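PDB 3L76: aspartokinase from Synechocystis, which probably phosphorylates the beta-carboxyl group of aspartate with ATP, opening the route to lysine and threonine, and binds both amino acids at its ACT domains. Local coordinates for residues Leu432-Gly437 against Pro541-His546; Gly283-Leu288 against Ile556-Ile561; Ala467-Ser472 against Glu506-Pro511; Ala445-Arg450 against Gly500-Ala505. All blocks are in the same frame, centred on the assembly; numbering follows the deposited sequence. Where two conformers were deposited one is given.

Contact 1 (Leu432-Gly437 against Pro541-His546). With LYS (lysine), chain E.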
loop_
_atom_site.group_PDB
_atom_site.type_symbol
_atom_site.label_atom_id
_atom_site.label_comp_id
_atom_site.label_asym_id
_atom_site.label_seq_id
_atom_site.Cartn_x
_atom_site.Cartn_y
_atom_site.Cartn_z
ATOM N N LEU A 432 11.488 -8.495 -46.205
ATOM C CA LEU A 432 12.124 -8.405 -44.888
ATOM C C LEU A 432 13.629 -8.134 -45.012
ATOM O O LEU A 432 14.330 -8.863 -45.715
ATOM C CB LEU A 432 11.886 -9.693 -44.093
ATOM C CG LEU A 432 11.355 -9.598 -42.656
ATOM C CD1 LEU A 432 12.381 -8.986 -41.717
ATOM C CD2 LEU A 432 10.054 -8.813 -42.606
ATOM N N PRO A 433 14.135 -7.092 -44.322
ATOM C CA PRO A 433 15.552 -6.738 -44.486
ATOM C C PRO A 433 16.481 -7.764 -43.846
ATOM O O PRO A 433 16.082 -8.439 -42.895
ATOM C CB PRO A 433 15.679 -5.404 -43.732
ATOM C CG PRO A 433 14.284 -4.995 -43.362
ATOM C CD PRO A 433 13.482 -6.249 -43.308
ATOM N N ALA A 434 17.709 -7.860 -44.346
ATOM C CA ALA A 434 18.673 -8.803 -43.797
ATOM C C ALA A 434 19.040 -8.479 -42.345
ATOM O O ALA A 434 19.059 -9.366 -41.492
ATOM C CB ALA A 434 19.917 -8.850 -44.663
ATOM N N VAL A 435 19.336 -7.207 -42.079
ATOM C CA VAL A 435 19.701 -6.751 -40.742
ATOM C C VAL A 435 18.776 -5.624 -40.275
ATOM O O VAL A 435 18.503 -4.697 -41.025
ATOM C CB VAL A 435 21.166 -6.268 -40.712
ATOM C CG1 VAL A 435 21.445 -5.400 -39.485
ATOM C CG2 VAL A 435 22.113 -7.461 -40.772
ATOM N N ARG A 436 18.296 -5.702 -39.038
ATOM C CA ARG A 436 17.423 -4.664 -38.495
ATOM C C ARG A 436 18.143 -3.723 -37.524
ATOM O O ARG A 436 17.886 -2.527 -37.506
ATOM C CB ARG A 436 16.209 -5.289 -37.813
ATOM C CG ARG A 436 15.196 -4.281 -37.306
ATOM C CD ARG A 436 13.797 -4.694 -37.709
ATOM N NE ARG A 436 13.370 -4.093 -38.969
ATOM C CZ ARG A 436 12.352 -4.529 -39.705
ATOM N NH1 ARG A 436 11.657 -5.592 -39.329
ATOM N NH2 ARG A 436 12.036 -3.907 -40.831
ATOM N N GLY A 437 19.033 -4.274 -36.708
ATOM C CA GLY A 437 19.813 -3.473 -35.783
ATOM C C GLY A 437 21.083 -4.182 -35.361
ATOM O O GLY A 437 21.238 -5.376 -35.588
ATOM N N PRO A 541 21.458 -15.692 -48.563
ATOM C CA PRO A 541 22.910 -15.895 -48.567
ATOM C C PRO A 541 23.693 -14.585 -48.519
ATOM O O PRO A 541 23.214 -13.562 -49.001
ATOM C CB PRO A 541 23.160 -16.629 -49.891
ATOM C CG PRO A 541 21.867 -17.308 -50.192
ATOM C CD PRO A 541 20.801 -16.360 -49.694
ATOM N N GLY A 542 24.873 -14.625 -47.906
ATOM C CA GLY A 542 25.768 -13.486 -47.891
ATOM C C GLY A 542 25.609 -12.476 -46.768
ATOM O O GLY A 542 26.333 -11.478 -46.765
ATOM N N VAL A 543 24.691 -12.704 -45.824
ATOM C CA VAL A 543 24.557 -11.775 -44.700
ATOM C C VAL A 543 25.753 -11.880 -43.750
ATOM O O VAL A 543 26.417 -10.896 -43.424
ATOM C CB VAL A 543 23.262 -11.987 -43.903
ATOM C CG1 VAL A 543 23.273 -11.123 -42.657
ATOM C CG2 VAL A 543 22.052 -11.663 -44.760
ATOM N N ALA A 544 26.026 -13.084 -43.289
ATOM C CA ALA A 544 27.198 -13.271 -42.460
ATOM C C ALA A 544 28.462 -12.798 -43.197
ATOM O O ALA A 544 29.352 -12.194 -42.594
ATOM C CB ALA A 544 27.322 -14.717 -42.050
ATOM N N ALA A 545 28.533 -13.060 -44.500
ATOM C CA ALA A 545 29.722 -12.699 -45.254
ATOM C C ALA A 545 29.929 -11.192 -45.246
ATOM O O ALA A 545 31.045 -10.705 -45.059
ATOM C CB ALA A 545 29.651 -13.234 -46.672
ATOM N N HIS A 546 28.847 -10.451 -45.427
ATOM C CA HIS A 546 28.933 -8.998 -45.412
ATOM C C HIS A 546 29.410 -8.473 -44.069
ATOM O O HIS A 546 30.222 -7.560 -44.005
ATOM C CB HIS A 546 27.587 -8.380 -45.753
ATOM C CG HIS A 546 27.687 -6.972 -46.243
ATOM N ND1 HIS A 546 28.573 -6.596 -47.232
ATOM C CD2 HIS A 546 27.024 -5.848 -45.885
ATOM C CE1 HIS A 546 28.446 -5.304 -47.461
ATOM N NE2 HIS A 546 27.513 -4.824 -46.656
HETATM N N LYS E . 21.629 -17.271 -43.534
HETATM C CA LYS E . 22.531 -16.128 -43.516
HETATM C C LYS E . 23.692 -16.362 -44.491
HETATM O O LYS E . 23.806 -17.435 -45.105
HETATM C CB LYS E . 23.042 -15.846 -42.096
HETATM C CG LYS E . 23.729 -17.040 -41.396
HETATM C CD LYS E . 24.206 -16.656 -39.980
HETATM C CE LYS E . 23.050 -16.604 -38.984
HETATM N NZ LYS E . 22.280 -17.898 -38.992
HETATM O OXT LYS E . 24.526 -15.478 -44.708
#

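Contact 2 (Gly283-Leu288 against Ile556-Ile561). With THR (threonine), chain C.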
loop_
_atom_site.group_PDB
_atom_site.type_symbol
_atom_site.label_atom_id
_atom_site.label_comp_id
_atom_site.label_asym_id
_atom_site.label_seq_id
_atom_site.Cartn_x
_atom_site.Cartn_y
_atom_site.Cartn_z
ATOM N N GLY A 283 40.344 -11.407 -42.170
ATOM C CA GLY A 283 40.122 -11.684 -43.575
ATOM C C GLY A 283 39.741 -13.114 -43.898
ATOM O O GLY A 283 39.132 -13.375 -44.931
ATOM N N VAL A 284 40.099 -14.046 -43.022
ATOM C CA VAL A 284 39.845 -15.452 -43.281
ATOM C C VAL A 284 38.345 -15.759 -43.374
ATOM O O VAL A 284 37.867 -16.247 -44.406
ATOM C CB VAL A 284 40.498 -16.344 -42.231
ATOM C CG1 VAL A 284 40.280 -17.799 -42.588
ATOM C CG2 VAL A 284 41.981 -16.046 -42.146
ATOM N N ALA A 285 37.594 -15.471 -42.313
ATOM C CA ALA A 285 36.165 -15.787 -42.335
ATOM C C ALA A 285 35.494 -15.021 -43.458
ATOM O O ALA A 285 34.664 -15.570 -44.177
ATOM C CB ALA A 285 35.498 -15.487 -40.994
ATOM N N SER A 286 35.876 -13.754 -43.611
ATOM C CA SER A 286 35.379 -12.934 -44.706
ATOM C C SER A 286 35.440 -13.668 -46.050
ATOM O O SER A 286 34.427 -13.798 -46.731
ATOM C CB SER A 286 36.163 -11.633 -44.795
ATOM O OG SER A 286 35.606 -10.792 -45.783
ATOM N N LYS A 287 36.621 -14.167 -46.417
ATOM C CA LYS A 287 36.792 -14.837 -47.709
ATOM C C LYS A 287 35.976 -16.115 -47.846
ATOM O O LYS A 287 35.318 -16.322 -48.858
ATOM C CB LYS A 287 38.264 -15.130 -48.032
ATOM C CG LYS A 287 38.412 -15.867 -49.359
ATOM C CD LYS A 287 39.783 -15.704 -49.979
ATOM C CE LYS A 287 39.706 -15.763 -51.509
ATOM N NZ LYS A 287 38.976 -14.596 -52.101
ATOM N N LEU A 288 36.037 -16.973 -46.836
ATOM C CA LEU A 288 35.236 -18.194 -46.813
ATOM C C LEU A 288 33.782 -17.935 -47.209
ATOM O O LEU A 288 33.269 -18.485 -48.187
ATOM C CB LEU A 288 35.248 -18.810 -45.414
ATOM C CG LEU A 288 35.223 -20.336 -45.280
ATOM C CD1 LEU A 288 34.680 -20.746 -43.898
ATOM C CD2 LEU A 288 34.436 -21.005 -46.381
ATOM N N ILE A 556 40.045 -5.914 -38.381
ATOM C CA ILE A 556 39.594 -6.341 -37.065
ATOM C C ILE A 556 39.532 -7.868 -37.034
ATOM O O ILE A 556 38.871 -8.504 -37.859
ATOM C CB ILE A 556 38.215 -5.715 -36.722
ATOM C CG1 ILE A 556 38.366 -4.228 -36.432
ATOM C CG2 ILE A 556 37.580 -6.386 -35.526
ATOM C CD1 ILE A 556 37.052 -3.502 -36.251
ATOM N N ASN A 557 40.247 -8.468 -36.100
ATOM C CA ASN A 557 40.282 -9.915 -36.047
ATOM C C ASN A 557 39.063 -10.475 -35.331
ATOM O O ASN A 557 38.619 -9.933 -34.319
ATOM C CB ASN A 557 41.564 -10.405 -35.375
ATOM C CG ASN A 557 41.702 -11.912 -35.428
ATOM O OD1 ASN A 557 41.630 -12.516 -36.498
ATOM N ND2 ASN A 557 41.895 -12.530 -34.265
ATOM N N ILE A 558 38.535 -11.574 -35.854
ATOM C CA ILE A 558 37.367 -12.194 -35.256
ATOM C C ILE A 558 37.790 -13.370 -34.390
ATOM O O ILE A 558 38.270 -14.383 -34.899
ATOM C CB ILE A 558 36.367 -12.654 -36.325
ATOM C CG1 ILE A 558 35.966 -11.474 -37.217
ATOM C CG2 ILE A 558 35.147 -13.294 -35.667
ATOM C CD1 ILE A 558 35.124 -11.871 -38.401
ATOM N N GLU A 559 37.617 -13.231 -33.078
ATOM C CA GLU A 559 38.091 -14.241 -32.139
ATOM C C GLU A 559 37.137 -15.425 -32.037
ATOM O O GLU A 559 37.559 -16.575 -32.003
ATOM C CB GLU A 559 38.322 -13.628 -30.752
ATOM C CG GLU A 559 39.235 -12.402 -30.733
ATOM C CD GLU A 559 39.711 -12.044 -29.330
ATOM O OE1 GLU A 559 39.763 -12.951 -28.470
ATOM O OE2 GLU A 559 40.039 -10.862 -29.083
ATOM N N MET A 560 35.846 -15.135 -31.967
ATOM C CA MET A 560 34.838 -16.178 -31.881
ATOM C C MET A 560 33.609 -15.756 -32.660
ATOM O O MET A 560 33.354 -14.573 -32.829
ATOM C CB MET A 560 34.482 -16.466 -30.420
ATOM C CG MET A 560 35.659 -16.875 -29.546
ATOM S SD MET A 560 35.211 -17.785 -28.043
ATOM C CE MET A 560 34.300 -16.537 -27.144
ATOM N N ILE A 561 32.849 -16.730 -33.147
ATOM C CA ILE A 561 31.580 -16.457 -33.811
ATOM C C ILE A 561 30.527 -17.392 -33.247
ATOM O O ILE A 561 30.806 -18.567 -32.993
ATOM C CB ILE A 561 31.655 -16.696 -35.328
ATOM C CG1 ILE A 561 32.805 -15.916 -35.955
ATOM C CG2 ILE A 561 30.339 -16.347 -35.991
ATOM C CD1 ILE A 561 33.171 -16.411 -37.335
HETATM N N THR C . 40.293 -14.656 -37.158
HETATM C CA THR C . 39.786 -14.980 -38.498
HETATM C C THR C . 39.119 -13.780 -39.163
HETATM O O THR C . 39.000 -12.707 -38.548
HETATM C CB THR C . 38.820 -16.181 -38.476
HETATM O OG1 THR C . 37.670 -15.868 -37.670
HETATM C CG2 THR C . 39.521 -17.394 -37.881
HETATM O OXT THR C . 38.724 -13.866 -40.333
HETATM O O HOH W 1 38.376 -10.710 -39.846
#

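Contact 3 (Ala467-Ser472 against Glu506-Pro511). With LYS (lysine), chain F.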
loop_
_atom_site.group_PDB
_atom_site.type_symbol
_atom_site.label_atom_id
_atom_site.label_comp_id
_atom_site.label_asym_id
_atom_site.label_seq_id
_atom_site.Cartn_x
_atom_site.Cartn_y
_atom_site.Cartn_z
ATOM N N ALA A 467 26.310 -22.213 -12.113
ATOM C CA ALA A 467 24.943 -21.790 -11.876
ATOM C C ALA A 467 24.576 -21.921 -10.400
ATOM O O ALA A 467 23.756 -21.175 -9.888
ATOM C CB ALA A 467 23.985 -22.586 -12.739
ATOM N N GLU A 468 25.181 -22.880 -9.716
ATOM C CA GLU A 468 24.898 -23.066 -8.306
ATOM C C GLU A 468 25.489 -21.917 -7.487
ATOM O O GLU A 468 25.116 -21.711 -6.342
ATOM C CB GLU A 468 25.408 -24.424 -7.826
ATOM C CG GLU A 468 24.484 -25.575 -8.178
ATOM C CD GLU A 468 25.092 -26.937 -7.889
ATOM O OE1 GLU A 468 26.322 -27.017 -7.694
ATOM O OE2 GLU A 468 24.343 -27.936 -7.867
ATOM N N ALA A 469 26.392 -21.167 -8.103
ATOM C CA ALA A 469 26.994 -19.991 -7.488
ATOM C C ALA A 469 26.316 -18.717 -7.984
ATOM O O ALA A 469 26.802 -17.615 -7.769
ATOM C CB ALA A 469 28.515 -19.941 -7.784
ATOM N N ASN A 470 25.205 -18.876 -8.683
ATOM C CA ASN A 470 24.413 -17.734 -9.113
ATOM C C ASN A 470 25.067 -16.897 -10.202
ATOM O O ASN A 470 24.651 -15.770 -10.467
ATOM C CB ASN A 470 24.064 -16.853 -7.918
ATOM C CG ASN A 470 22.589 -16.578 -7.814
ATOM O OD1 ASN A 470 21.898 -16.451 -8.822
ATOM N ND2 ASN A 470 22.092 -16.487 -6.586
ATOM N N ILE A 471 26.091 -17.441 -10.839
ATOM C CA ILE A 471 26.678 -16.762 -11.976
ATOM C C ILE A 471 25.899 -17.076 -13.255
ATOM O O ILE A 471 25.744 -18.229 -13.643
ATOM C CB ILE A 471 28.146 -17.147 -12.169
ATOM C CG1 ILE A 471 28.958 -16.781 -10.923
ATOM C CG2 ILE A 471 28.699 -16.480 -13.427
ATOM C CD1 ILE A 471 30.358 -17.377 -10.905
ATOM N N SER A 472 25.402 -16.034 -13.897
ATOM C CA SER A 472 24.681 -16.174 -15.145
ATOM C C SER A 472 25.675 -16.093 -16.289
ATOM O O SER A 472 26.589 -15.273 -16.264
ATOM C CB SER A 472 23.628 -15.064 -15.282
ATOM O OG SER A 472 23.154 -14.960 -16.616
ATOM N N GLU A 506 36.441 -18.694 -12.652
ATOM C CA GLU A 506 37.698 -19.424 -12.785
ATOM C C GLU A 506 37.950 -20.277 -11.548
ATOM O O GLU A 506 38.299 -21.453 -11.629
ATOM C CB GLU A 506 38.842 -18.443 -12.995
ATOM C CG GLU A 506 40.207 -19.077 -13.035
ATOM C CD GLU A 506 41.314 -18.065 -13.291
ATOM O OE1 GLU A 506 42.278 -18.411 -14.005
ATOM O OE2 GLU A 506 41.224 -16.926 -12.781
ATOM N N ALA A 507 37.733 -19.670 -10.394
ATOM C CA ALA A 507 37.940 -20.320 -9.114
ATOM C C ALA A 507 37.042 -21.530 -8.906
ATOM O O ALA A 507 37.434 -22.483 -8.241
ATOM C CB ALA A 507 37.746 -19.321 -7.991
ATOM N N ILE A 508 35.828 -21.479 -9.449
ATOM C CA ILE A 508 34.890 -22.594 -9.338
ATOM C C ILE A 508 35.306 -23.769 -10.237
ATOM O O ILE A 508 35.248 -24.926 -9.843
ATOM C CB ILE A 508 33.466 -22.149 -9.697
ATOM C CG1 ILE A 508 32.999 -21.060 -8.734
ATOM C CG2 ILE A 508 32.496 -23.343 -9.708
ATOM C CD1 ILE A 508 31.803 -20.280 -9.220
ATOM N N LEU A 509 35.758 -23.462 -11.443
ATOM C CA LEU A 509 36.058 -24.502 -12.419
ATOM C C LEU A 509 37.416 -25.204 -12.240
ATOM O O LEU A 509 37.556 -26.369 -12.613
ATOM C CB LEU A 509 35.934 -23.954 -13.849
ATOM C CG LEU A 509 34.589 -23.368 -14.293
ATOM C CD1 LEU A 509 34.722 -22.707 -15.647
ATOM C CD2 LEU A 509 33.505 -24.438 -14.301
ATOM N N GLN A 510 38.403 -24.514 -11.667
ATOM C CA GLN A 510 39.753 -25.071 -11.562
ATOM C C GLN A 510 39.789 -26.452 -10.906
ATOM O O GLN A 510 40.412 -27.377 -11.426
ATOM C CB GLN A 510 40.698 -24.108 -10.837
ATOM C CG GLN A 510 42.147 -24.485 -10.992
ATOM C CD GLN A 510 42.651 -24.305 -12.420
ATOM O OE1 GLN A 510 42.522 -23.225 -12.995
ATOM N NE2 GLN A 510 43.243 -25.358 -12.990
ATOM N N PRO A 511 39.121 -26.596 -9.757
ATOM C CA PRO A 511 38.993 -27.898 -9.094
ATOM C C PRO A 511 38.439 -29.001 -10.008
ATOM O O PRO A 511 38.900 -30.145 -9.937
ATOM C CB PRO A 511 37.963 -27.622 -8.001
ATOM C CG PRO A 511 38.085 -26.185 -7.721
ATOM C CD PRO A 511 38.489 -25.516 -8.981
HETATM N N LYS F . 22.064 -16.630 -18.974
HETATM C CA LYS F . 21.783 -18.054 -19.192
HETATM C C LYS F . 22.481 -18.974 -18.198
HETATM O O LYS F . 23.466 -18.552 -17.548
HETATM C CB LYS F . 22.133 -18.462 -20.633
HETATM C CG LYS F . 21.270 -17.780 -21.691
HETATM C CD LYS F . 21.878 -17.847 -23.084
HETATM C CE LYS F . 22.871 -16.723 -23.304
HETATM N NZ LYS F . 22.474 -15.816 -24.423
HETATM O OXT LYS F . 22.047 -20.144 -18.046
#

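Contact 4 (Ala445-Arg450 against Gly500-Ala505)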
loop_
_atom_site.group_PDB
_atom_site.type_symbol
_atom_site.label_atom_id
_atom_site.label_comp_id
_atom_site.label_asym_id
_atom_site.label_seq_id
_atom_site.Cartn_x
_atom_site.Cartn_y
_atom_site.Cartn_z
ATOM N N ALA A 445 33.727 -10.911 -20.007
ATOM C CA ALA A 445 35.022 -11.581 -20.053
ATOM C C ALA A 445 34.915 -12.951 -20.725
ATOM O O ALA A 445 33.976 -13.709 -20.491
ATOM C CB ALA A 445 35.587 -11.731 -18.646
ATOM N N GLN A 446 35.885 -13.276 -21.561
ATOM C CA GLN A 446 35.922 -14.602 -22.162
ATOM C C GLN A 446 36.625 -15.578 -21.238
ATOM O O GLN A 446 37.665 -15.273 -20.671
ATOM C CB GLN A 446 36.627 -14.553 -23.505
ATOM C CG GLN A 446 36.849 -15.906 -24.146
ATOM C CD GLN A 446 37.848 -15.829 -25.285
ATOM O OE1 GLN A 446 37.496 -15.996 -26.444
ATOM N NE2 GLN A 446 39.098 -15.551 -24.953
ATOM N N ILE A 447 36.036 -16.747 -21.060
ATOM C CA ILE A 447 36.682 -17.798 -20.298
ATOM C C ILE A 447 36.573 -19.098 -21.075
ATOM O O ILE A 447 35.481 -19.533 -21.423
ATOM C CB ILE A 447 36.051 -17.993 -18.908
ATOM C CG1 ILE A 447 36.046 -16.683 -18.131
ATOM C CG2 ILE A 447 36.805 -19.073 -18.129
ATOM C CD1 ILE A 447 35.486 -16.824 -16.746
ATOM N N ALA A 448 37.711 -19.714 -21.351
ATOM C CA ALA A 448 37.715 -20.954 -22.089
ATOM C C ALA A 448 38.254 -22.060 -21.234
ATOM O O ALA A 448 39.214 -21.891 -20.486
ATOM C CB ALA A 448 38.523 -20.835 -23.365
ATOM N N ILE A 449 37.621 -23.210 -21.349
ATOM C CA ILE A 449 38.143 -24.372 -20.698
ATOM C C ILE A 449 38.651 -25.372 -21.752
ATOM O O ILE A 449 37.885 -25.988 -22.485
ATOM C CB ILE A 449 37.165 -24.891 -19.596
ATOM C CG1 ILE A 449 37.060 -26.393 -19.603
ATOM C CG2 ILE A 449 35.800 -24.191 -19.663
ATOM C CD1 ILE A 449 38.282 -27.063 -19.019
ATOM N N ARG A 450 39.975 -25.469 -21.851
ATOM C CA ARG A 450 40.640 -26.315 -22.843
ATOM C C ARG A 450 40.478 -27.804 -22.525
ATOM O O ARG A 450 40.617 -28.218 -21.378
ATOM C CB ARG A 450 42.140 -25.997 -22.913
ATOM C CG ARG A 450 42.540 -24.569 -23.306
ATOM C CD ARG A 450 42.505 -24.355 -24.792
ATOM N NE ARG A 450 43.066 -23.063 -25.165
ATOM C CZ ARG A 450 43.003 -22.564 -26.397
ATOM N NH1 ARG A 450 42.398 -23.253 -27.352
ATOM N NH2 ARG A 450 43.532 -21.380 -26.677
ATOM N N GLY A 500 32.878 -8.960 -13.509
ATOM C CA GLY A 500 32.712 -9.134 -12.079
ATOM C C GLY A 500 32.713 -10.579 -11.623
ATOM O O GLY A 500 33.137 -10.881 -10.513
ATOM N N ASP A 501 32.244 -11.475 -12.483
ATOM C CA ASP A 501 32.141 -12.888 -12.141
ATOM C C ASP A 501 33.355 -13.686 -12.622
ATOM O O ASP A 501 33.510 -14.860 -12.293
ATOM C CB ASP A 501 30.856 -13.480 -12.717
ATOM C CG ASP A 501 29.619 -12.947 -12.040
ATOM O OD1 ASP A 501 29.650 -12.771 -10.808
ATOM O OD2 ASP A 501 28.613 -12.710 -12.737
ATOM N N SER A 502 34.204 -13.033 -13.409
ATOM C CA SER A 502 35.422 -13.631 -13.964
ATOM C C SER A 502 36.170 -14.521 -12.983
ATOM O O SER A 502 36.296 -15.729 -13.178
ATOM C CB SER A 502 36.370 -12.522 -14.416
ATOM O OG SER A 502 36.799 -12.732 -15.739
ATOM N N SER A 503 36.678 -13.896 -11.929
ATOM C CA SER A 503 37.494 -14.575 -10.941
ATOM C C SER A 503 36.777 -15.728 -10.262
ATOM O O SER A 503 37.305 -16.831 -10.207
ATOM C CB SER A 503 37.990 -13.578 -9.897
ATOM O OG SER A 503 38.834 -12.617 -10.502
ATOM N N GLN A 504 35.583 -15.480 -9.731
ATOM C CA GLN A 504 34.847 -16.544 -9.062
ATOM C C GLN A 504 34.582 -17.713 -10.010
ATOM O O GLN A 504 34.684 -18.873 -9.622
ATOM C CB GLN A 504 33.550 -16.025 -8.466
ATOM C CG GLN A 504 32.901 -17.001 -7.489
ATOM C CD GLN A 504 31.463 -16.629 -7.144
ATOM O OE1 GLN A 504 30.944 -15.605 -7.592
ATOM N NE2 GLN A 504 30.815 -17.468 -6.353
ATOM N N ALA A 505 34.258 -17.407 -11.260
ATOM C CA ALA A 505 34.056 -18.449 -12.255
ATOM C C ALA A 505 35.297 -19.325 -12.420
ATOM O O ALA A 505 35.220 -20.551 -12.345
ATOM C CB ALA A 505 33.651 -17.840 -13.581
#

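Contact 1 (Leu432-Gly437 against Pro541-His546)
A434 and V543 meet where the loop before strand 437-453 passes the start of helix 543-552, the first helix of an ACT domain. Along the loop, A434 comes first: its CB points at the helix and rests on V543 CG2 at 3.5 Å, the nearer of the two apolar touches. V435 follows with a looser one, CG2 to V543 CG1 at 4.3 Å, and it also packs on F588 and L590, so V435 also fits against the chain just after helix 577-587. R436 turns off to another part of the molecule, where its NH1 forms a salt bridge with E201 of helix 199-204. With G437 it makes a classic beta bulge opposite V533, and the strand begins at this glycine.

On the helix side V543 alone carries the contact. Its CG1 stands anti to the backbone N (chi1 173°) and CG2 lies beside that N, which divides the two methyls between V435 and A434. G542, with its positive phi, is the N-cap, and its O accepts the bond from H546 N at 3.0 Å that closes the first turn. H546 in turn sets its ring edge-to-face against F588.

V543 thus has an apolar face toward the loop and a polar backbone turned to the lysine pocket. The OXT atom of the bound lysine takes a weak, bent hydrogen bond from V543 N (3.0 Å, 122° at the hydrogen) and a straighter one from A544 N (3.2 Å, 158°).

Contact 2 (Gly283-Leu288 against Ile556-Ile561)
A285, in the first turn of helix 284-294, faces I558 in the loop leading into strand 560-563, with their CA atoms 8.0 Å apart and a bound threonine lodged beside them, bridging the two segments. The direct touches are light: A285 CB lies 4.4 Å from I561 CD1, and a little farther from the CD1 of I558. Both isoleucines also pack on F548.

The ligand does most of the joining. A285 N gives a nearly straight hydrogen bond to threonine OXT (2.8 Å, 164°), while I558 N donates to threonine O at 3.0 Å. A water bonded to that same O also joins G283 N and I556 O. The threonine N donates to I558 O and to N557 OD1; the N557 amide is brought there by CG lying anti to its own backbone N (chi1 -174°). An alanine at N557 has no OD1, and the ligand's amino group, one acceptor short, would probably be held less firmly.

Two ACT domains thus grip one free amino acid, the helix start taking one carboxylate oxygen, the loop the other oxygen and the amino group. The helix N terminus probably favours the negative charge, and the arrangement is consistent with an effector site at the domain interface.

Contact 3 (Ala467-Ser472 against Glu506-Pro511)
One methyl carries the whole contact: I508 CD1 touches both A469 CB, at 3.6 Å, and I471 CD1, at 3.7 Å. The setting is the helical layer of an ACT domain, where the end of helix 458-468 lies beside helix 499-512.

The first helix closes in a Schellman motif. N470 is its C-prime residue, with positive phi (70°), and the bonds N470 N to A467 O and I471 N to L466 O turn the chain out of the helix. A469 and I471, the residues flanking N470 within this motif, both direct CB at the second helix. The two groups therefore come to I508 from neighbouring points of one tight turn.

I471 and I508 reach toward each other tip to tip. In both, CG1 is anti to the carbonyl carbon (chi1 -60° and -61°) and the chain beyond is extended, which carries each CD1 far from its backbone. I508 packs on A465 and L466 as well, so it lies along the last turn of the first helix. A469 is partly open to solvent, whereas I471 is buried. L509, one residue on, turns to L462 and to I521 of strand 520-533.

The loop runs on from I471 into a lysine pocket, away from the apolar packing. There S472 takes over: its OG, anti to the backbone N, accepts a hydrogen bond from the N of the bound lysine at 3.1 Å.

Contact 4 (Ala445-Arg450 against Gly500-Ala505)
The flat group in this contact is the peptide carbonyl of S502, which I447 meets at the oxygen, CD1 to O 3.8 Å; no ring or side-chain amide lies against the other segment. The guanidinium of R450 is engaged away from the helix, with NH1 in a salt bridge to D492 and a hydrogen bond to H307 O.

I447 also sets its CD1 against A505 CB, again at 3.8 Å. Its CG1 is anti to the carbonyl carbon (chi1 -55°) and the extended branch carries CD1 to the helix between S502 and A505, one turn apart. A445, two residues back on the same face of the strand, places its CB beside S502 OG.

This is the sheet-to-helix layer of the beta-alpha-beta-beta-alpha-beta ACT fold: the first strand, 437-453, lies under the second helix, 499-512. The axes of 445-450 and 500-505 come within 8.8 Å and run 20° from parallel. The strand is hydrogen-bonded to strands 490-498 and 520-533, I447 pairing with F495 and A448 with V522. S502 extends the packing onto V523 and K525 of the latter strand, while I447 rests on F495 and V497 of the former. Within the helix, A505 N bonds to D501 O at 2.8 Å.

From the N terminus, contact 2 opens first, at helix 284-294, and closes last, at 556-561, a span that takes in all the others and ties the first ACT domain to the last. Within it, contact 1 joins the loop before strand 437-453 to helix 543-552, which leads on to strand 560-563. Inside that span lie contacts 4 and 3, which cross: 445-450 and 467-472 come before their partners 500-505 and 506-511, all in one ACT domain. Both use helix 499-512, and they touch, with I471 packing on D501 and Q504. Contact 1 is remote from both, its centre about 31 Å from that of contact 4.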